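Local coordinates for protein N-methyltransferase (Streptoalloteichus sp. ATCC 53650, PDB 5BSZ) that probably transfers a methyl group from S-adenosylmethionine to the amino group of a deoxysugar, as a sugar N-methyltransferase linked to kedarcidin, at residues 129-134 with 142-147. Sequence-based numbering, arbitrary orientation.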
loop_
_atom_site.group_PDB
_atom_site.type_symbol
_atom_site.label_atom_id
_atom_site.label_comp_id
_atom_site.label_asym_id
_atom_site.label_seq_id
_atom_site.Cartn_x
_atom_site.Cartn_y
_atom_site.Cartn_z
ATOM N N ARG A 129 27.537 11.098 -23.101
ATOM C CA ARG A 129 27.784 12.258 -22.245
ATOM C C ARG A 129 28.459 11.924 -20.931
ATOM O O ARG A 129 29.411 12.622 -20.521
ATOM C CB ARG A 129 26.514 13.061 -21.943
ATOM C CG ARG A 129 26.527 14.427 -22.599
ATOM C CD ARG A 129 25.148 15.058 -22.638
ATOM N NE ARG A 129 24.572 15.057 -21.310
ATOM C CZ ARG A 129 24.586 16.091 -20.483
ATOM N NH1 ARG A 129 25.165 17.236 -20.831
ATOM N NH2 ARG A 129 24.020 15.950 -19.303
ATOM N N ALA A 130 27.954 10.882 -20.255
ATOM C CA ALA A 130 28.614 10.359 -19.040
ATOM C C ALA A 130 30.077 9.968 -19.299
ATOM O O ALA A 130 30.945 10.210 -18.498
ATOM C CB ALA A 130 27.888 9.144 -18.463
ATOM N N VAL A 131 30.352 9.258 -20.383
ATOM C CA VAL A 131 31.697 8.760 -20.628
ATOM C C VAL A 131 32.620 9.930 -20.963
ATOM O O VAL A 131 33.799 9.955 -20.557
ATOM C CB VAL A 131 31.664 7.702 -21.740
ATOM C CG1 VAL A 131 33.068 7.302 -22.145
ATOM C CG2 VAL A 131 30.888 6.473 -21.234
ATOM N N ARG A 132 32.081 10.906 -21.679
ATOM C CA ARG A 132 32.842 12.128 -21.912
ATOM C C ARG A 132 33.203 12.861 -20.622
ATOM O O ARG A 132 34.342 13.359 -20.440
ATOM C CB ARG A 132 32.083 13.031 -22.873
ATOM C CG ARG A 132 32.966 13.934 -23.720
ATOM C CD ARG A 132 32.491 13.990 -25.192
ATOM N NE ARG A 132 31.024 13.952 -25.286
ATOM C CZ ARG A 132 30.263 13.095 -25.989
ATOM N NH1 ARG A 132 30.785 12.135 -26.792
ATOM N NH2 ARG A 132 28.928 13.231 -25.858
ATOM N N ALA A 133 32.227 12.987 -19.731
ATOM C CA ALA A 133 32.471 13.721 -18.504
ATOM C C ALA A 133 33.522 12.992 -17.685
ATOM O O ALA A 133 34.334 13.664 -17.086
ATOM C CB ALA A 133 31.212 13.882 -17.661
ATOM N N MET A 134 33.442 11.654 -17.584
ATOM C CA MET A 134 34.506 10.835 -17.010
ATOM C C MET A 134 35.888 11.051 -17.659
ATOM O O MET A 134 36.861 11.260 -16.949
ATOM C CB MET A 134 34.183 9.327 -16.994
ATOM C CG MET A 134 32.981 9.047 -16.059
ATOM S SD MET A 134 32.414 7.355 -16.334
ATOM C CE MET A 134 30.863 7.566 -15.460
ATOM N N GLY A 142 45.592 8.397 -18.916
ATOM C CA GLY A 142 44.597 8.002 -17.893
ATOM C C GLY A 142 43.707 6.838 -18.303
ATOM O O GLY A 142 43.423 6.636 -19.495
ATOM N N VAL A 143 43.278 6.060 -17.313
ATOM C CA VAL A 143 42.452 4.848 -17.528
ATOM C C VAL A 143 41.011 5.022 -17.022
ATOM O O VAL A 143 40.761 5.381 -15.852
ATOM C CB VAL A 143 43.064 3.645 -16.823
ATOM C CG1 VAL A 143 42.411 2.336 -17.240
ATOM C CG2 VAL A 143 44.583 3.550 -17.079
ATOM N N LEU A 144 40.089 4.730 -17.923
ATOM C CA LEU A 144 38.662 4.842 -17.646
ATOM C C LEU A 144 38.135 3.410 -17.609
ATOM O O LEU A 144 38.338 2.632 -18.557
ATOM C CB LEU A 144 37.992 5.669 -18.721
ATOM C CG LEU A 144 36.655 6.324 -18.363
ATOM C CD1 LEU A 144 36.274 7.191 -19.554
ATOM C CD2 LEU A 144 35.555 5.326 -18.074
ATOM N N VAL A 145 37.589 3.032 -16.469
ATOM C CA VAL A 145 37.069 1.661 -16.250
ATOM C C VAL A 145 35.560 1.674 -16.009
ATOM O O VAL A 145 35.038 2.206 -15.013
ATOM C CB VAL A 145 37.754 0.971 -15.064
ATOM C CG1 VAL A 145 37.357 -0.465 -14.899
ATOM C CG2 VAL A 145 39.276 1.055 -15.133
ATOM N N ILE A 146 34.845 1.020 -16.913
ATOM C CA ILE A 146 33.366 0.875 -16.793
ATOM C C ILE A 146 32.992 -0.586 -16.596
ATOM O O ILE A 146 33.405 -1.456 -17.386
ATOM C CB ILE A 146 32.694 1.375 -18.067
ATOM C CG1 ILE A 146 33.010 2.852 -18.269
ATOM C CG2 ILE A 146 31.188 1.130 -18.007
ATOM C CD1 ILE A 146 32.589 3.375 -19.627
ATOM N N ASP A 147 32.332 -0.838 -15.467
ATOM C CA ASP A 147 31.694 -2.104 -15.175
ATOM C C ASP A 147 30.261 -1.974 -15.714
ATOM O O ASP A 147 29.398 -1.367 -15.078
ATOM C CB ASP A 147 31.684 -2.369 -13.662
ATOM C CG ASP A 147 31.041 -3.719 -13.281
ATOM O OD1 ASP A 147 30.801 -4.562 -14.194
ATOM O OD2 ASP A 147 30.743 -3.908 -12.066
#
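In Leu144, CG lies anti to the backbone N (chi1 -158°) and CD1 continues the extended chain, which carries this methyl to Val131 and Met134 of the helix. In Ile146, CG1 lies anti to the carbonyl carbon (chi1 -61°) and CG2 anti to the backbone N; the extended CG1 branch points its CD1 at the same helix. The contact belongs to a beta-alpha-beta crossover of the Rossmann-like methyltransferase fold. Helix 124-135 links strand 110-113 to the parallel strand 143-146 and packs on the sheet. The helix and strand segments run roughly antiparallel, at 145°, with their axes 10.1 Å apart at closest approach. No hydrogen bond joins them; the packing is apolar and buried.

Leu144 CD1 sits 3.9 Å from Met134 CB and 3.8 Å from the backbone O of Val131. The same methyl is 4.1 Å from Val131 CG1. Its sister methyl CD2 meets the sulfur of Met134. The Leu144 and Met134 side chains cross at about a right angle. Cutting Leu144 back to an alanine is likely to take away the strand-side partner of Met134 CB and SD and Val131 CG1, and to open a gap between helix and sheet.

Val131 and Leu144 also touch Leu220 of helix 213-222. Met134 rests on Val111 and Cys113 of the neighbouring strand. Its side chain is about 4 Å from that of Met99, which binds S-adenosyl-L-homocysteine, and about 8 Å from the bound ligand itself. The contact thus lies close to the S-adenosyl-L-homocysteine pocket, one side chain away through Met99. Val131 divides its two methyls between the strand residues: CG1 goes to Leu144, while at the C-terminal end of strand 143-146 CG2 meets Ile146 CD1 at 3.9 Å.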